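Local coordinates for ancylostoma secreted protein 1 (Necator americanus, PDB 3NT8), which is probably associated with the transition to parasitism of infective hookworm larvae and belongs to the secreted two-CAP-domain proteins of the cysteine-rich secretory family, at residues A[307-312]-A[322-327]; A[328-333]-A[361-366]; A[281-286]-A[384-389]; A[98-103]-A[180-185]. All coordinates share one frame; numbering follows the deposited sequence.

Contact 1 of 4, residues A[307-312]-A[322-327]; sequences NIYKTS and AKQASQ
Tyr309 of the edge strand 305-311 lays its ring against helix 318-330, in the alpha-beta-alpha sandwich of the second CAP domain. The methyl of Ala325 sits over one face of that ring, its CB 3.8 Å from the ring centroid and 24° off the normal, a CH-pi contact displaced toward the CG side: Ala325 CB is closest to Tyr309 CG, at 3.5 Å. At the far end of the ring the phenol donates a short hydrogen bond, Tyr309 OH to Gln324 OE1, 2.6 Å long. Gln324 OE1 lies near the ring plane, but the phenol oxygen stands well above the plane of the amide and not on a lone pair; ring and amide planes are 77° apart. Tyr309 carries CG anti to its N (chi1 159°) and beside its carbonyl carbon, and Thr311 N comes over the ring face opposite Ala325 CB. Gln324 runs out extended past CG to bring its amide across the ring's end. Further out, Leu328 and Trp329 of the same helix also pack on Tyr309, Phe316 and Ile183 touch Gln324, and the strand is held by backbone hydrogen bonds to Gly383 and Thr381. On the helix side away from the strand, Ser326 OG donates to Ala322 O at 3.0 Å, an oxygen that Ser326 N reaches from the other face of the carbonyl plane.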
loop_
_atom_site.group_PDB
_atom_site.type_symbol
_atom_site.label_atom_id
_atom_site.label_comp_id
_atom_site.label_asym_id
_atom_site.label_seq_id
_atom_site.Cartn_x
_atom_site.Cartn_y
_atom_site.Cartn_z
ATOM N N ASN A 307 11.126 12.765 4.107
ATOM C CA ASN A 307 9.727 12.473 3.736
ATOM C C ASN A 307 8.968 11.824 4.883
ATOM O O ASN A 307 9.498 10.952 5.502
ATOM C CB ASN A 307 9.641 11.613 2.475
ATOM C CG ASN A 307 9.804 12.427 1.179
ATOM O OD1 ASN A 307 9.665 13.635 1.178
ATOM N ND2 ASN A 307 10.081 11.738 0.062
ATOM N N ILE A 308 7.752 12.296 5.199
ATOM C CA ILE A 308 6.986 11.683 6.283
ATOM C C ILE A 308 5.678 11.099 5.788
ATOM O O ILE A 308 5.137 11.502 4.757
ATOM C CB ILE A 308 6.694 12.643 7.482
ATOM C CG1 ILE A 308 5.992 13.907 6.980
ATOM C CG2 ILE A 308 7.980 12.958 8.215
ATOM C CD1 ILE A 308 5.400 14.760 8.100
ATOM N N TYR A 309 5.176 10.147 6.546
ATOM C CA TYR A 309 3.935 9.434 6.219
ATOM C C TYR A 309 3.232 8.954 7.513
ATOM O O TYR A 309 3.908 8.455 8.414
ATOM C CB TYR A 309 4.297 8.208 5.395
ATOM C CG TYR A 309 3.270 7.087 5.357
ATOM C CD1 TYR A 309 2.251 7.093 4.426
ATOM C CD2 TYR A 309 3.372 6.002 6.230
ATOM C CE1 TYR A 309 1.334 6.090 4.361
ATOM C CE2 TYR A 309 2.450 4.985 6.207
ATOM C CZ TYR A 309 1.427 5.025 5.247
ATOM O OH TYR A 309 0.501 3.987 5.203
ATOM N N LYS A 310 1.889 9.043 7.577
ATOM C CA LYS A 310 1.160 8.301 8.601
ATOM C C LYS A 310 -0.061 7.609 8.028
ATOM O O LYS A 310 -0.593 8.000 6.985
ATOM C CB LYS A 310 0.779 9.188 9.799
ATOM C CG LYS A 310 -0.352 10.163 9.491
ATOM C CD LYS A 310 -0.881 10.815 10.771
ATOM C CE LYS A 310 -2.114 11.663 10.458
ATOM N NZ LYS A 310 -1.976 12.411 9.169
ATOM N N THR A 311 -0.524 6.585 8.733
ATOM C CA THR A 311 -1.825 6.006 8.413
ATOM C C THR A 311 -2.558 5.675 9.703
ATOM O O THR A 311 -1.946 5.143 10.624
ATOM C CB THR A 311 -1.688 4.722 7.538
ATOM O OG1 THR A 311 -2.979 4.102 7.347
ATOM C CG2 THR A 311 -0.800 3.751 8.191
ATOM N N SER A 312 -3.866 5.948 9.694
ATOM C CA SER A 312 -4.780 5.703 10.792
ATOM C C SER A 312 -4.710 4.280 11.290
ATOM O O SER A 312 -4.882 4.056 12.481
ATOM C CB SER A 312 -6.208 6.012 10.361
ATOM O OG SER A 312 -6.315 7.318 9.777
ATOM N N ALA A 322 5.803 0.596 4.147
ATOM C CA ALA A 322 6.961 1.146 3.426
ATOM C C ALA A 322 6.586 1.344 1.924
ATOM O O ALA A 322 6.941 2.348 1.342
ATOM C CB ALA A 322 8.170 0.243 3.580
ATOM N N LYS A 323 5.765 0.431 1.372
ATOM C CA LYS A 323 5.485 0.399 -0.047
ATOM C C LYS A 323 4.430 1.485 -0.300
ATOM O O LYS A 323 4.528 2.278 -1.281
ATOM C CB LYS A 323 5.017 -1.029 -0.514
ATOM C CG LYS A 323 5.132 -1.300 -2.041
ATOM C CD LYS A 323 4.366 -2.532 -2.544
ATOM C CE LYS A 323 4.328 -2.591 -4.096
ATOM N NZ LYS A 323 5.693 -2.460 -4.799
ATOM N N GLN A 324 3.425 1.524 0.572
ATOM C CA GLN A 324 2.390 2.523 0.465
ATOM C C GLN A 324 2.960 3.977 0.605
ATOM O O GLN A 324 2.498 4.891 -0.057
ATOM C CB GLN A 324 1.324 2.281 1.521
ATOM C CG GLN A 324 0.042 2.987 1.266
ATOM C CD GLN A 324 -0.962 2.843 2.442
ATOM O OE1 GLN A 324 -1.155 3.794 3.254
ATOM N NE2 GLN A 324 -1.612 1.665 2.527
ATOM N N ALA A 325 3.891 4.183 1.511
ATOM C CA ALA A 325 4.423 5.527 1.791
ATOM C C ALA A 325 5.188 5.955 0.584
ATOM O O ALA A 325 5.006 7.059 0.117
ATOM C CB ALA A 325 5.349 5.538 3.039
ATOM N N SER A 326 6.080 5.102 0.125
ATOM C CA SER A 326 6.889 5.371 -1.033
ATOM C C SER A 326 6.049 5.761 -2.269
ATOM O O SER A 326 6.405 6.686 -2.991
ATOM C CB SER A 326 7.767 4.151 -1.281
ATOM O OG SER A 326 8.736 4.067 -0.249
ATOM N N GLN A 327 4.922 5.060 -2.467
ATOM C CA GLN A 327 4.113 5.253 -3.672
ATOM C C GLN A 327 3.314 6.542 -3.555
ATOM O O GLN A 327 3.138 7.225 -4.547
ATOM C CB GLN A 327 3.166 4.046 -3.916
ATOM C CG GLN A 327 3.944 2.743 -4.386
ATOM C CD GLN A 327 3.044 1.482 -4.288
ATOM O OE1 GLN A 327 2.147 1.407 -3.438
ATOM N NE2 GLN A 327 3.261 0.527 -5.165
#

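Contact 2 of 4, residues A[328-333]-A[361-366]; sequences LWWNEL and QMAWDT
Met362 of helix 357-363 reaches between two consecutive tryptophans, Trp329 and Trp330, of helix 318-330. Its CB rests at the benzo edge of Trp330, 3.7 Å from Trp330 CE3. CG lies against the side-chain amide of Asn307 in strand 305-311, and the extended chi2 carries the sulfur on to Trp329. SD lies 3.6 Å from Trp329 CB and at the edge of both indoles, 5.4 Å from the centroid of the six-membered ring of Trp329 and 5.5 Å from that of Trp330, in each case close to the ring plane: a double Met-aromatic contact. A bend at chi3 of Met362 (67°) turns the methyl back, and Met362 CE meets Trp330 CE3 at 3.7 Å. Next along, Ala363 CB touches Trp330 CH2 at 3.9 Å. Both indole nitrogens bond outside this contact, Trp329 NE1 to Ile308 O and Trp330 NE1 to Glu257 OE1, which helps fix the ring orientations. Phe248 and His245 of helix 235-253 also pack on Met362, within the second CAP domain. No hydrogen bond crosses between the segments; with the sulfur in the ring planes, it faces the electropositive C-H rims rather than the pi clouds, an approach probably favourable for its lone pairs.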
loop_
_atom_site.group_PDB
_atom_site.type_symbol
_atom_site.label_atom_id
_atom_site.label_comp_id
_atom_site.label_asym_id
_atom_site.label_seq_id
_atom_site.Cartn_x
_atom_site.Cartn_y
_atom_site.Cartn_z
ATOM N N LEU A 328 2.785 6.825 -2.356
ATOM C CA LEU A 328 2.013 8.070 -2.114
ATOM C C LEU A 328 2.926 9.280 -2.319
ATOM O O LEU A 328 2.497 10.286 -2.918
ATOM C CB LEU A 328 1.376 8.105 -0.713
ATOM C CG LEU A 328 0.097 7.251 -0.575
ATOM C CD1 LEU A 328 -0.413 6.987 0.920
ATOM C CD2 LEU A 328 -1.079 7.750 -1.493
ATOM N N TRP A 329 4.152 9.196 -1.846
ATOM C CA TRP A 329 5.123 10.277 -2.139
ATOM C C TRP A 329 5.381 10.431 -3.644
ATOM O O TRP A 329 5.343 11.581 -4.148
ATOM C CB TRP A 329 6.425 10.047 -1.460
ATOM C CG TRP A 329 6.348 10.000 0.023
ATOM C CD1 TRP A 329 5.457 10.633 0.808
ATOM C CD2 TRP A 329 7.255 9.295 0.907
ATOM N NE1 TRP A 329 5.728 10.338 2.138
ATOM C CE2 TRP A 329 6.812 9.513 2.214
ATOM C CE3 TRP A 329 8.377 8.486 0.710
ATOM C CZ2 TRP A 329 7.453 8.954 3.328
ATOM C CZ3 TRP A 329 8.975 7.884 1.843
ATOM C CH2 TRP A 329 8.516 8.126 3.102
ATOM N N TRP A 330 5.635 9.295 -4.339
ATOM C CA TRP A 330 5.934 9.272 -5.763
ATOM C C TRP A 330 4.789 9.751 -6.654
ATOM O O TRP A 330 5.042 10.442 -7.666
ATOM C CB TRP A 330 6.420 7.876 -6.216
ATOM C CG TRP A 330 7.037 7.896 -7.593
ATOM C CD1 TRP A 330 6.418 7.583 -8.782
ATOM C CD2 TRP A 330 8.387 8.301 -7.954
ATOM N NE1 TRP A 330 7.301 7.747 -9.844
ATOM C CE2 TRP A 330 8.513 8.163 -9.353
ATOM C CE3 TRP A 330 9.503 8.734 -7.222
ATOM C CZ2 TRP A 330 9.698 8.470 -10.026
ATOM C CZ3 TRP A 330 10.667 9.029 -7.894
ATOM C CH2 TRP A 330 10.759 8.894 -9.270
ATOM N N ASN A 331 3.546 9.399 -6.259
ATOM C CA ASN A 331 2.353 9.725 -7.024
ATOM C C ASN A 331 2.143 11.181 -7.321
ATOM O O ASN A 331 1.397 11.517 -8.210
ATOM C CB ASN A 331 1.072 9.024 -6.470
ATOM C CG ASN A 331 1.073 7.528 -6.771
ATOM O OD1 ASN A 331 1.807 7.072 -7.680
ATOM N ND2 ASN A 331 0.292 6.733 -5.976
ATOM N N GLU A 332 2.811 12.054 -6.573
ATOM C CA GLU A 332 2.727 13.487 -6.815
ATOM C C GLU A 332 2.965 13.910 -8.266
ATOM O O GLU A 332 2.356 14.851 -8.789
ATOM C CB GLU A 332 3.614 14.219 -5.822
ATOM C CG GLU A 332 3.172 13.942 -4.348
ATOM C CD GLU A 332 4.013 14.645 -3.298
ATOM O OE1 GLU A 332 5.243 14.914 -3.485
ATOM O OE2 GLU A 332 3.446 14.910 -2.220
ATOM N N LEU A 333 3.814 13.157 -8.937
ATOM C CA LEU A 333 4.210 13.486 -10.280
ATOM C C LEU A 333 3.050 13.286 -11.224
ATOM O O LEU A 333 2.799 14.143 -12.114
ATOM C CB LEU A 333 5.418 12.625 -10.744
ATOM C CG LEU A 333 5.779 12.809 -12.232
ATOM C CD1 LEU A 333 6.346 14.176 -12.528
ATOM C CD2 LEU A 333 6.792 11.754 -12.697
ATOM N N GLN A 361 12.198 14.922 -3.866
ATOM C CA GLN A 361 13.266 14.343 -3.104
ATOM C C GLN A 361 13.527 12.894 -3.475
ATOM O O GLN A 361 14.663 12.406 -3.390
ATOM C CB GLN A 361 12.943 14.466 -1.603
ATOM C CG GLN A 361 13.998 13.956 -0.631
ATOM C CD GLN A 361 15.302 14.705 -0.780
ATOM O OE1 GLN A 361 15.545 15.753 -0.139
ATOM N NE2 GLN A 361 16.167 14.156 -1.617
ATOM N N MET A 362 12.490 12.172 -3.848
ATOM C CA MET A 362 12.715 10.778 -4.287
ATOM C C MET A 362 13.468 10.717 -5.648
ATOM O O MET A 362 14.304 9.818 -5.878
ATOM C CB MET A 362 11.398 10.008 -4.372
ATOM C CG MET A 362 10.783 9.677 -3.024
ATOM S SD MET A 362 9.246 8.695 -3.186
ATOM C CE MET A 362 9.828 7.117 -3.860
ATOM N N ALA A 363 13.172 11.663 -6.540
ATOM C CA ALA A 363 13.738 11.692 -7.873
ATOM C C ALA A 363 15.009 12.533 -7.956
ATOM O O ALA A 363 15.588 12.630 -9.034
ATOM C CB ALA A 363 12.727 12.252 -8.861
ATOM N N TRP A 364 15.435 13.129 -6.839
ATOM C CA TRP A 364 16.609 14.047 -6.834
ATOM C C TRP A 364 17.933 13.354 -7.175
ATOM O O TRP A 364 18.378 12.427 -6.453
ATOM C CB TRP A 364 16.715 14.765 -5.486
ATOM C CG TRP A 364 17.246 16.171 -5.610
ATOM C CD1 TRP A 364 18.572 16.572 -5.549
ATOM C CD2 TRP A 364 16.484 17.355 -5.858
ATOM N NE1 TRP A 364 18.668 17.932 -5.729
ATOM C CE2 TRP A 364 17.404 18.444 -5.913
ATOM C CE3 TRP A 364 15.121 17.609 -6.074
ATOM C CZ2 TRP A 364 16.989 19.778 -6.159
ATOM C CZ3 TRP A 364 14.713 18.943 -6.288
ATOM C CH2 TRP A 364 15.645 19.997 -6.330
ATOM N N ASP A 365 18.552 13.776 -8.283
ATOM C CA ASP A 365 19.643 12.981 -8.826
ATOM C C ASP A 365 20.867 12.927 -7.946
ATOM O O ASP A 365 21.553 11.920 -7.952
ATOM C CB ASP A 365 20.005 13.331 -10.294
ATOM C CG ASP A 365 20.501 14.729 -10.479
ATOM O OD1 ASP A 365 20.249 15.566 -9.652
ATOM O OD2 ASP A 365 21.085 15.047 -11.518
ATOM N N THR A 366 21.180 14.026 -7.257
ATOM C CA THR A 366 22.372 14.075 -6.375
ATOM C C THR A 366 22.161 13.351 -5.071
ATOM O O THR A 366 23.130 12.976 -4.444
ATOM C CB THR A 366 22.916 15.496 -6.103
ATOM O OG1 THR A 366 21.876 16.338 -5.582
ATOM C CG2 THR A 366 23.453 16.074 -7.430
#

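Contact 3 of 4, residues A[281-286]-A[384-389]; sequences EASAIR and VCQYGP
Helix 281-286 and strand 384-388 run in roughly opposed senses, 141° between their N-to-C directions, their axes approaching to 7.7 Å, and the backbones are nearest at Ala284 and Gln386, whose CA atoms are 5.9 Å apart. Alternation along the strand turns Val384 and Gln386 to the helix and Cys385 to the opposite face, where its sulfur is joined to Cys372. Ala284 offers a small apolar surface: its CB touches Val384 CG1 at 4.0 Å and lies equally far from Gln386 CG, so that the methyl settles between the valine and the stem of the glutamine. The remainder of Gln386 is polar in its dealings. Its chain, extended beyond CG, carries the amide alongside the helix to Ser283, and Ser283 OG donates to Gln386 OE1 over 2.6 Å, in the carbonyl plane and on a lone pair, with a C=O...donor angle of 126°. Ser283 holds OG anti to its own N (chi1 175°), which aims the hydroxyl at the strand. This is one outer layer of the CAP sandwich: helix 278-288 covers one face of the central mixed sheet, while helices 318-330 and 357-363 cover the other, where Tyr387 packs. The other end of the amide is tied to the helix by a water, which donates to Ser283 O at 2.8 Å and accepts from Gln386 NE2 at 3.0 Å. NE2 has a second partner in Glu306 OE2 from strand 305-311.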
loop_
_atom_site.group_PDB
_atom_site.type_symbol
_atom_site.label_atom_id
_atom_site.label_comp_id
_atom_site.label_asym_id
_atom_site.label_seq_id
_atom_site.Cartn_x
_atom_site.Cartn_y
_atom_site.Cartn_z
ATOM N N GLU A 281 19.592 5.974 8.593
ATOM C CA GLU A 281 18.494 5.281 9.256
ATOM C C GLU A 281 18.399 5.682 10.738
ATOM O O GLU A 281 17.324 5.879 11.250
ATOM C CB GLU A 281 18.669 3.770 9.172
ATOM C CG GLU A 281 17.441 2.968 9.635
ATOM C CD GLU A 281 17.705 1.447 9.613
ATOM O OE1 GLU A 281 18.443 0.948 10.498
ATOM O OE2 GLU A 281 17.205 0.751 8.706
ATOM N N ALA A 282 19.524 5.740 11.412
ATOM C CA ALA A 282 19.546 5.995 12.856
ATOM C C ALA A 282 18.972 7.380 13.060
ATOM O O ALA A 282 18.297 7.618 14.056
ATOM C CB ALA A 282 20.970 5.960 13.396
ATOM N N SER A 283 19.219 8.284 12.094
ATOM C CA SER A 283 18.679 9.629 12.200
ATOM C C SER A 283 17.162 9.625 11.918
ATOM O O SER A 283 16.363 10.398 12.491
ATOM C CB SER A 283 19.456 10.563 11.242
ATOM O OG SER A 283 18.897 11.832 11.241
ATOM N N ALA A 284 16.733 8.801 10.973
ATOM C CA ALA A 284 15.283 8.726 10.793
ATOM C C ALA A 284 14.569 8.067 11.969
ATOM O O ALA A 284 13.427 8.441 12.251
ATOM C CB ALA A 284 14.926 8.078 9.591
ATOM N N ILE A 285 15.220 7.097 12.615
ATOM C CA ILE A 285 14.693 6.410 13.792
ATOM C C ILE A 285 14.492 7.359 14.977
ATOM O O ILE A 285 13.469 7.285 15.627
ATOM C CB ILE A 285 15.573 5.227 14.216
ATOM C CG1 ILE A 285 15.484 4.121 13.158
ATOM C CG2 ILE A 285 15.161 4.698 15.618
ATOM C CD1 ILE A 285 16.325 2.928 13.451
ATOM N N ARG A 286 15.436 8.286 15.192
ATOM C CA ARG A 286 15.348 9.259 16.264
ATOM C C ARG A 286 14.141 10.146 16.189
ATOM O O ARG A 286 13.512 10.429 17.205
ATOM C CB ARG A 286 16.602 10.134 16.239
ATOM C CG ARG A 286 17.736 9.492 17.037
ATOM C CD ARG A 286 18.812 10.536 17.377
ATOM N NE ARG A 286 19.469 10.964 16.162
ATOM C CZ ARG A 286 20.479 10.328 15.589
ATOM N NH1 ARG A 286 20.962 9.226 16.151
ATOM N NH2 ARG A 286 21.021 10.841 14.479
ATOM N N VAL A 384 9.015 7.472 8.271
ATOM C CA VAL A 384 9.972 8.585 8.025
ATOM C C VAL A 384 11.087 8.066 7.114
ATOM O O VAL A 384 11.702 7.018 7.398
ATOM C CB VAL A 384 10.615 9.162 9.342
ATOM C CG1 VAL A 384 11.676 10.341 9.016
ATOM C CG2 VAL A 384 9.562 9.641 10.370
ATOM N N CYS A 385 11.347 8.743 6.002
ATOM C CA CYS A 385 12.588 8.477 5.277
ATOM C C CYS A 385 13.462 9.739 5.165
ATOM O O CYS A 385 12.978 10.841 4.912
ATOM C CB CYS A 385 12.303 8.017 3.849
ATOM S SG CYS A 385 11.663 6.337 3.706
ATOM N N GLN A 386 14.764 9.539 5.238
ATOM C CA GLN A 386 15.721 10.661 5.187
ATOM C C GLN A 386 16.718 10.406 4.078
ATOM O O GLN A 386 16.983 9.283 3.713
ATOM C CB GLN A 386 16.431 10.891 6.542
ATOM C CG GLN A 386 15.536 11.542 7.618
ATOM C CD GLN A 386 16.287 11.846 8.915
ATOM O OE1 GLN A 386 17.511 11.690 9.014
ATOM N NE2 GLN A 386 15.540 12.307 9.915
ATOM N N TYR A 387 17.291 11.458 3.571
ATOM C CA TYR A 387 17.858 11.487 2.228
ATOM C C TYR A 387 19.128 12.284 2.221
ATOM O O TYR A 387 19.111 13.486 2.527
ATOM C CB TYR A 387 16.849 12.100 1.260
ATOM C CG TYR A 387 15.540 11.277 1.074
ATOM C CD1 TYR A 387 15.400 10.332 0.028
ATOM C CD2 TYR A 387 14.413 11.510 1.876
ATOM C CE1 TYR A 387 14.251 9.640 -0.148
ATOM C CE2 TYR A 387 13.227 10.836 1.671
ATOM C CZ TYR A 387 13.172 9.873 0.679
ATOM O OH TYR A 387 12.023 9.157 0.494
ATOM N N GLY A 388 20.239 11.648 1.867
ATOM C CA GLY A 388 21.527 12.315 1.863
ATOM C C GLY A 388 22.222 12.223 0.513
ATOM O O GLY A 388 22.180 11.183 -0.132
ATOM N N PRO A 389 22.799 13.337 0.031
ATOM C CA PRO A 389 22.761 14.623 0.723
ATOM C C PRO A 389 21.410 15.434 0.680
ATOM O O PRO A 389 21.180 16.360 1.472
ATOM C CB PRO A 389 23.918 15.391 0.077
ATOM C CG PRO A 389 24.080 14.783 -1.292
ATOM C CD PRO A 389 23.493 13.428 -1.270
HETATM O O HOH W 1 15.922 13.199 12.722
#

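Contact 4 of 4, residues A[98-103]-A[180-185]; sequences GVAQNT and VGYITN
Ala100, at the start of strand 100-107, sets its methyl at the edge of the Tyr182 ring, with Val180 more loosely alongside. The nearest approach is Ala100 CB to Tyr182 CE2, 3.5 Å, close to the ring plane, with Tyr182 OH 4.0 Å from that methyl. Tyr182 adopts the crowded position at its first torsion, CG lying between the backbone N and the carbonyl carbon (chi1 50°). This rotamer folds the ring back over its own segment, where Val180 CG1 stands 3.5 Å above one face, toward the rim. Val180 has CG1 anti to its N (chi1 -180°), leaving CG2 as the branch nearest Ala100 CB, at 4.4 Å. The contact is wholly apolar, with no hydrogen bond between the segments. Around it, Ser150 and Asn151 of helix 147-153 touch the tyrosine, and its ring meets that of Phe147 with the planes about 30° apart. Val180 also touches Val313 and Phe316 of the second CAP domain. The contact thus packs the first residue of an edge strand of the first CAP domain's sheet against the loop that follows strand 170-177, at the side of the domain facing its partner in this two-CAP-domain protein.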
loop_
_atom_site.group_PDB
_atom_site.type_symbol
_atom_site.label_atom_id
_atom_site.label_comp_id
_atom_site.label_asym_id
_atom_site.label_seq_id
_atom_site.Cartn_x
_atom_site.Cartn_y
_atom_site.Cartn_z
ATOM N N GLY A 98 -3.882 -3.008 12.616
ATOM C CA GLY A 98 -3.338 -3.704 11.455
ATOM C C GLY A 98 -4.307 -4.053 10.333
ATOM O O GLY A 98 -3.914 -4.697 9.350
ATOM N N VAL A 99 -5.566 -3.620 10.447
ATOM C CA VAL A 99 -6.607 -4.116 9.543
ATOM C C VAL A 99 -7.600 -3.048 9.078
ATOM O O VAL A 99 -7.803 -2.029 9.761
ATOM C CB VAL A 99 -7.404 -5.297 10.188
ATOM C CG1 VAL A 99 -6.487 -6.571 10.341
ATOM C CG2 VAL A 99 -8.050 -4.836 11.549
ATOM N N ALA A 100 -8.206 -3.315 7.914
ATOM C CA ALA A 100 -9.348 -2.543 7.453
ATOM C C ALA A 100 -10.648 -3.297 7.858
ATOM O O ALA A 100 -10.639 -4.487 8.066
ATOM C CB ALA A 100 -9.251 -2.362 5.957
ATOM N N GLN A 101 -11.747 -2.583 7.976
ATOM C CA GLN A 101 -12.965 -3.171 8.448
ATOM C C GLN A 101 -14.184 -2.833 7.590
ATOM O O GLN A 101 -14.368 -1.717 7.185
ATOM C CB GLN A 101 -13.235 -2.742 9.908
ATOM C CG GLN A 101 -14.522 -3.296 10.493
ATOM C CD GLN A 101 -14.684 -2.940 11.962
ATOM O OE1 GLN A 101 -13.984 -2.069 12.499
ATOM N NE2 GLN A 101 -15.619 -3.566 12.592
ATOM N N ASN A 102 -15.008 -3.850 7.369
ATOM C CA ASN A 102 -16.290 -3.754 6.736
ATOM C C ASN A 102 -17.369 -4.103 7.764
ATOM O O ASN A 102 -17.216 -5.058 8.526
ATOM C CB ASN A 102 -16.357 -4.755 5.588
ATOM C CG ASN A 102 -15.963 -4.163 4.244
ATOM O OD1 ASN A 102 -15.729 -2.981 4.122
ATOM N ND2 ASN A 102 -15.869 -5.018 3.228
ATOM N N THR A 103 -18.464 -3.350 7.764
ATOM C CA THR A 103 -19.478 -3.474 8.804
ATOM C C THR A 103 -20.910 -3.226 8.269
ATOM O O THR A 103 -21.138 -2.426 7.302
ATOM C CB THR A 103 -19.171 -2.528 10.039
ATOM O OG1 THR A 103 -20.074 -2.856 11.091
ATOM C CG2 THR A 103 -19.369 -1.059 9.675
ATOM N N VAL A 180 -5.412 -2.598 3.105
ATOM C CA VAL A 180 -6.223 -1.407 2.979
ATOM C C VAL A 180 -6.540 -1.077 1.484
ATOM O O VAL A 180 -5.628 -0.795 0.685
ATOM C CB VAL A 180 -5.505 -0.224 3.726
ATOM C CG1 VAL A 180 -6.319 1.058 3.627
ATOM C CG2 VAL A 180 -5.275 -0.633 5.213
ATOM N N GLY A 181 -7.820 -1.091 1.105
ATOM C CA GLY A 181 -8.203 -0.839 -0.297
ATOM C C GLY A 181 -8.841 0.513 -0.567
ATOM O O GLY A 181 -9.103 0.870 -1.728
ATOM N N TYR A 182 -9.083 1.273 0.500
ATOM C CA TYR A 182 -9.671 2.588 0.390
ATOM C C TYR A 182 -8.664 3.788 0.339
ATOM O O TYR A 182 -8.997 4.922 0.739
ATOM C CB TYR A 182 -10.713 2.755 1.482
ATOM C CG TYR A 182 -10.217 2.379 2.858
ATOM C CD1 TYR A 182 -9.474 3.298 3.595
ATOM C CD2 TYR A 182 -10.494 1.126 3.433
ATOM C CE1 TYR A 182 -9.000 2.990 4.845
ATOM C CE2 TYR A 182 -10.034 0.801 4.725
ATOM C CZ TYR A 182 -9.285 1.761 5.420
ATOM O OH TYR A 182 -8.749 1.545 6.683
ATOM N N ILE A 183 -7.449 3.585 -0.160
ATOM C CA ILE A 183 -6.511 4.713 -0.228
ATOM C C ILE A 183 -6.801 5.435 -1.554
ATOM O O ILE A 183 -6.951 4.787 -2.570
ATOM C CB ILE A 183 -5.048 4.258 -0.165
ATOM C CG1 ILE A 183 -4.717 3.475 1.114
ATOM C CG2 ILE A 183 -4.130 5.419 -0.364
ATOM C CD1 ILE A 183 -4.939 4.156 2.420
ATOM N N THR A 184 -6.942 6.765 -1.521
ATOM C CA THR A 184 -7.328 7.546 -2.729
ATOM C C THR A 184 -6.316 7.393 -3.897
ATOM O O THR A 184 -5.096 7.492 -3.694
ATOM C CB THR A 184 -7.545 9.050 -2.415
ATOM O OG1 THR A 184 -8.314 9.205 -1.209
ATOM C CG2 THR A 184 -8.264 9.775 -3.610
ATOM N N ASN A 185 -6.851 7.081 -5.091
ATOM C CA ASN A 185 -6.094 6.915 -6.328
ATOM C C ASN A 185 -5.137 5.701 -6.410
ATOM O O ASN A 185 -4.388 5.566 -7.408
ATOM C CB ASN A 185 -5.353 8.235 -6.688
ATOM C CG ASN A 185 -6.339 9.382 -7.040
ATOM O OD1 ASN A 185 -6.239 10.470 -6.503
ATOM N ND2 ASN A 185 -7.297 9.109 -7.917
#

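How the contacts relate
All four contacts are largely buried, but they differ in place and chemistry. Contacts 1, 2 and 3 belong to the second CAP domain; contacts 1 and 2 share helix 318-330, while contacts 1 and 3 use the neighbouring strands 305-311 and 381-388, tied by a probable hydrogen bond from Asn307 N to Cys385 O, and so bring helices to the two faces of one sheet. Trp329 of contact 2 packs its ring on Cys385 and Tyr387. Contacts 1 and 3 each pair an alanine methyl with one hydroxyl-to-glutamine bond, whereas contact 2 is sulfur and aromatic packing. Contact 4, also apolar, lies in the first domain, although Ile183 in its loop touches Gln324 and Leu328 across the interface.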